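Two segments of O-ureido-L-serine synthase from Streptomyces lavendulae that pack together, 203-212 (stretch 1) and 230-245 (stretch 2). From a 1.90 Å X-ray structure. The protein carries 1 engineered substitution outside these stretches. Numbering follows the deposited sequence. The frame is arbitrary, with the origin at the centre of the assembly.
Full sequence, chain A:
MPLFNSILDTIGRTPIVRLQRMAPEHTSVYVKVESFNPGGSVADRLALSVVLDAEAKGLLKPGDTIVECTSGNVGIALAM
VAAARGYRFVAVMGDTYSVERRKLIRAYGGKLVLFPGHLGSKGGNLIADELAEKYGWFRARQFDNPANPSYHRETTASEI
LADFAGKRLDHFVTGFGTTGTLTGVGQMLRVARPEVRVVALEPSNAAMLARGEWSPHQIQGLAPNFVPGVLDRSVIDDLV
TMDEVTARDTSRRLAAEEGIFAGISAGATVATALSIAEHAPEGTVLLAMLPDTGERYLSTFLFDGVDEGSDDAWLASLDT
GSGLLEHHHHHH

Stretch 1, residues 203-212: PSNAAMLARG
Stretch 2 230-245: VLDRSVIDDLVTMDEV

Stretch 2 leaves a 3-10 segment, Arg-233 to Val-235, for a strand, 238-242, and enters a helix at Glu-244 after Asp-243, the N-cap. Stretch 1 meets the strand's end at a parallel bridge: Pro-203 (phi/psi -68/144) lies beside Met-242 (-153/130), CA to CA 5.1 Å, their side chains diverging. Ser-204 N donates to Met-242 O at 2.8 Å, and Pro-203 CA lies 3.2 Å from Met-242 O. A type I turn, closed by Ala-206 N to Pro-203 O (2.9 Å), then leads to a weakly bonded helix, about 208-211. Gly-212, the first residue past it to leave helical phi/psi, has positive phi (71°), which favours glycine.

The contact buries 561 Å². Leu-209 (t, chi2 57°) points toward stretch 2 and loses the most area. Leu-209 CD2 lies 4.1 Å from Leu-231 CD2 and 4.0 Å from Ile-236 CD1, an apolar cluster suiting branched aliphatic chains; Leu-209 CD1 covers one face of the Arg-233 guanidinium, 3.5 Å from NH1. Water 2 joins Leu-209 O (2.7 Å) to Arg-233 NH1 (2.8 Å). Ala-210 CB, pointing sideways, lies 3.9 Å from Leu-239 CD2. Thr-241 (chi1 p) points toward stretch 1, its CG2 4.3 Å from Ala-207 CB.

Asn-205 (chi1 p) uses both amide ends: ND2 bonds weakly to Glu-244 OE2 (3.2 Å), and OD1 accepts from water 1 (2.7 Å), which accepts from Glu-244 N (2.7 Å).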

# COMPACT_ATOMS: atom_id res chain seq x y z
N PRO A 203 -29.66 4.25 -18.48
CA PRO A 203 -29.52 4.70 -19.87
C PRO A 203 -30.82 5.39 -20.28
O PRO A 203 -31.91 4.98 -19.85
CB PRO A 203 -29.28 3.41 -20.66
CG PRO A 203 -28.91 2.36 -19.62
CD PRO A 203 -29.65 2.78 -18.37
N SER A 204 -30.72 6.43 -21.10
CA SER A 204 -31.89 7.17 -21.56
C SER A 204 -32.94 6.22 -22.13
O SER A 204 -34.14 6.44 -21.97
CB SER A 204 -31.50 8.17 -22.65
OG SER A 204 -30.66 9.20 -22.15
N ASN A 205 -32.47 5.17 -22.81
CA ASN A 205 -33.37 4.21 -23.44
C ASN A 205 -33.68 2.97 -22.60
O ASN A 205 -34.28 2.02 -23.10
CB ASN A 205 -32.80 3.78 -24.80
CG ASN A 205 -31.30 3.55 -24.79
OD1 ASN A 205 -30.61 3.91 -23.83
ND2 ASN A 205 -30.78 2.95 -25.86
N ALA A 206 -33.29 2.97 -21.33
CA ALA A 206 -33.57 1.82 -20.48
C ALA A 206 -33.82 2.25 -19.04
O ALA A 206 -33.24 1.70 -18.10
CB ALA A 206 -32.41 0.82 -20.55
N ALA A 207 -34.69 3.24 -18.88
CA ALA A 207 -35.04 3.75 -17.55
C ALA A 207 -36.05 2.80 -16.92
O ALA A 207 -37.24 3.12 -16.79
CB ALA A 207 -35.62 5.15 -17.67
N MET A 208 -35.57 1.62 -16.55
CA MET A 208 -36.39 0.58 -15.94
C MET A 208 -36.91 0.97 -14.55
O MET A 208 -38.09 0.79 -14.25
CB MET A 208 -35.58 -0.72 -15.85
CG MET A 208 -36.38 -1.95 -15.46
SD MET A 208 -37.56 -2.44 -16.73
CE MET A 208 -39.08 -2.07 -15.92
N LEU A 209 -36.03 1.51 -13.72
CA LEU A 209 -36.41 1.90 -12.36
C LEU A 209 -37.22 3.19 -12.31
O LEU A 209 -38.17 3.29 -11.53
CB LEU A 209 -35.15 2.05 -11.50
CG LEU A 209 -35.33 2.29 -10.00
CD1 LEU A 209 -36.14 1.15 -9.38
CD2 LEU A 209 -33.95 2.37 -9.35
N ALA A 210 -36.85 4.16 -13.13
CA ALA A 210 -37.54 5.44 -13.15
C ALA A 210 -38.92 5.37 -13.81
O ALA A 210 -39.90 5.86 -13.25
CB ALA A 210 -36.68 6.49 -13.85
N ARG A 211 -38.99 4.75 -14.98
CA ARG A 211 -40.26 4.66 -15.70
C ARG A 211 -40.69 3.25 -16.11
O ARG A 211 -41.71 3.09 -16.77
CB ARG A 211 -40.21 5.55 -16.93
CG ARG A 211 -39.57 6.90 -16.67
CD ARG A 211 -39.94 7.90 -17.75
NE ARG A 211 -38.87 8.04 -18.74
CZ ARG A 211 -37.72 8.65 -18.52
NH1 ARG A 211 -37.47 9.19 -17.33
NH2 ARG A 211 -36.80 8.72 -19.48
N GLY A 212 -39.92 2.25 -15.72
CA GLY A 212 -40.27 0.89 -16.08
C GLY A 212 -40.08 0.63 -17.57
O GLY A 212 -40.80 -0.17 -18.17
N VAL A 230 -31.39 -7.60 -5.15
CA VAL A 230 -30.47 -7.04 -4.17
C VAL A 230 -30.61 -5.53 -3.97
O VAL A 230 -30.11 -4.98 -2.99
CB VAL A 230 -28.99 -7.33 -4.53
CG1 VAL A 230 -28.76 -8.82 -4.65
CG2 VAL A 230 -28.61 -6.61 -5.80
N LEU A 231 -31.32 -4.87 -4.88
CA LEU A 231 -31.49 -3.43 -4.80
C LEU A 231 -32.19 -2.84 -3.58
O LEU A 231 -33.31 -3.26 -3.23
CB LEU A 231 -32.22 -2.91 -6.04
CG LEU A 231 -32.61 -1.42 -5.94
CD1 LEU A 231 -31.34 -0.58 -5.93
CD2 LEU A 231 -33.51 -1.03 -7.09
N ASP A 232 -31.54 -1.88 -2.93
CA ASP A 232 -32.15 -1.18 -1.81
C ASP A 232 -32.36 0.24 -2.33
O ASP A 232 -31.49 1.10 -2.22
CB ASP A 232 -31.27 -1.13 -0.57
CG ASP A 232 -31.92 -0.35 0.56
OD1 ASP A 232 -33.12 -0.02 0.44
OD2 ASP A 232 -31.24 -0.05 1.57
N ARG A 233 -33.53 0.44 -2.91
CA ARG A 233 -33.92 1.71 -3.51
C ARG A 233 -33.76 2.91 -2.59
O ARG A 233 -33.54 4.03 -3.06
CB ARG A 233 -35.36 1.59 -4.00
CG ARG A 233 -36.16 2.86 -3.93
CD ARG A 233 -37.13 2.91 -5.08
NE ARG A 233 -36.78 3.94 -6.04
CZ ARG A 233 -37.36 4.07 -7.23
NH1 ARG A 233 -38.33 3.25 -7.60
NH2 ARG A 233 -36.97 5.05 -8.04
N SER A 234 -33.84 2.68 -1.28
CA SER A 234 -33.74 3.76 -0.30
C SER A 234 -32.40 4.51 -0.24
O SER A 234 -32.33 5.60 0.33
CB SER A 234 -34.09 3.23 1.09
OG SER A 234 -33.14 2.29 1.55
N VAL A 235 -31.34 3.95 -0.83
CA VAL A 235 -30.04 4.63 -0.79
C VAL A 235 -29.89 5.71 -1.86
O VAL A 235 -28.94 6.49 -1.83
CB VAL A 235 -28.86 3.64 -0.94
CG1 VAL A 235 -28.97 2.54 0.10
CG2 VAL A 235 -28.85 3.06 -2.35
N ILE A 236 -30.83 5.76 -2.80
CA ILE A 236 -30.78 6.73 -3.88
C ILE A 236 -31.39 8.10 -3.57
O ILE A 236 -32.53 8.19 -3.12
CB ILE A 236 -31.47 6.17 -5.14
CG1 ILE A 236 -30.86 4.82 -5.52
CG2 ILE A 236 -31.35 7.18 -6.29
CD1 ILE A 236 -31.59 4.12 -6.63
N ASP A 237 -30.63 9.16 -3.81
CA ASP A 237 -31.09 10.53 -3.60
C ASP A 237 -31.45 11.13 -4.95
O ASP A 237 -32.41 11.88 -5.08
CB ASP A 237 -30.01 11.38 -2.95
CG ASP A 237 -29.57 10.85 -1.61
OD1 ASP A 237 -28.37 10.55 -1.46
OD2 ASP A 237 -30.44 10.73 -0.72
N ASP A 238 -30.67 10.78 -5.97
CA ASP A 238 -30.90 11.28 -7.32
C ASP A 238 -30.92 10.16 -8.35
O ASP A 238 -29.91 9.48 -8.55
CB ASP A 238 -29.82 12.29 -7.71
CG ASP A 238 -29.83 13.52 -6.83
OD1 ASP A 238 -30.90 14.16 -6.73
OD2 ASP A 238 -28.78 13.85 -6.24
N LEU A 239 -32.07 9.98 -8.99
CA LEU A 239 -32.25 8.97 -10.03
C LEU A 239 -32.34 9.73 -11.36
O LEU A 239 -33.34 10.40 -11.64
CB LEU A 239 -33.53 8.16 -9.78
CG LEU A 239 -33.86 7.04 -10.77
CD1 LEU A 239 -32.69 6.07 -10.87
CD2 LEU A 239 -35.13 6.31 -10.31
N VAL A 240 -31.28 9.64 -12.17
CA VAL A 240 -31.21 10.35 -13.44
C VAL A 240 -30.98 9.43 -14.64
O VAL A 240 -30.86 8.21 -14.49
CB VAL A 240 -30.05 11.37 -13.41
CG1 VAL A 240 -30.27 12.37 -12.30
CG2 VAL A 240 -28.73 10.63 -13.20
N THR A 241 -30.93 10.03 -15.83
CA THR A 241 -30.68 9.28 -17.06
C THR A 241 -29.46 9.85 -17.76
O THR A 241 -29.02 10.96 -17.48
CB THR A 241 -31.86 9.38 -18.04
OG1 THR A 241 -32.19 10.75 -18.27
CG2 THR A 241 -33.07 8.63 -17.51
N MET A 242 -28.92 9.06 -18.68
CA MET A 242 -27.76 9.44 -19.48
C MET A 242 -27.87 8.67 -20.79
O MET A 242 -28.10 7.45 -20.79
CB MET A 242 -26.46 9.07 -18.76
CG MET A 242 -25.20 9.27 -19.60
SD MET A 242 -25.05 10.95 -20.29
CE MET A 242 -24.96 11.93 -18.79
N ASP A 243 -27.74 9.37 -21.91
CA ASP A 243 -27.84 8.73 -23.21
C ASP A 243 -26.51 8.07 -23.57
O ASP A 243 -25.43 8.57 -23.24
CB ASP A 243 -28.25 9.75 -24.27
CG ASP A 243 -27.17 10.76 -24.55
OD1 ASP A 243 -27.06 11.73 -23.79
OD2 ASP A 243 -26.42 10.56 -25.54
N GLU A 244 -26.60 6.94 -24.27
CA GLU A 244 -25.41 6.18 -24.64
C GLU A 244 -24.37 6.93 -25.46
O GLU A 244 -23.18 6.73 -25.25
CB GLU A 244 -25.83 4.90 -25.37
CG GLU A 244 -26.70 5.11 -26.60
CD GLU A 244 -27.36 3.82 -27.05
OE1 GLU A 244 -27.68 3.69 -28.25
OE2 GLU A 244 -27.55 2.93 -26.19
N VAL A 245 -24.80 7.78 -26.38
CA VAL A 245 -23.87 8.54 -27.21
C VAL A 245 -23.03 9.48 -26.35
O VAL A 245 -21.80 9.51 -26.48
CB VAL A 245 -24.61 9.36 -28.29
CG1 VAL A 245 -23.61 10.02 -29.23
CG2 VAL A 245 -25.53 8.45 -29.08
O HOH W 1 -29.16 6.10 -24.56
O HOH W 2 -39.56 4.75 -9.67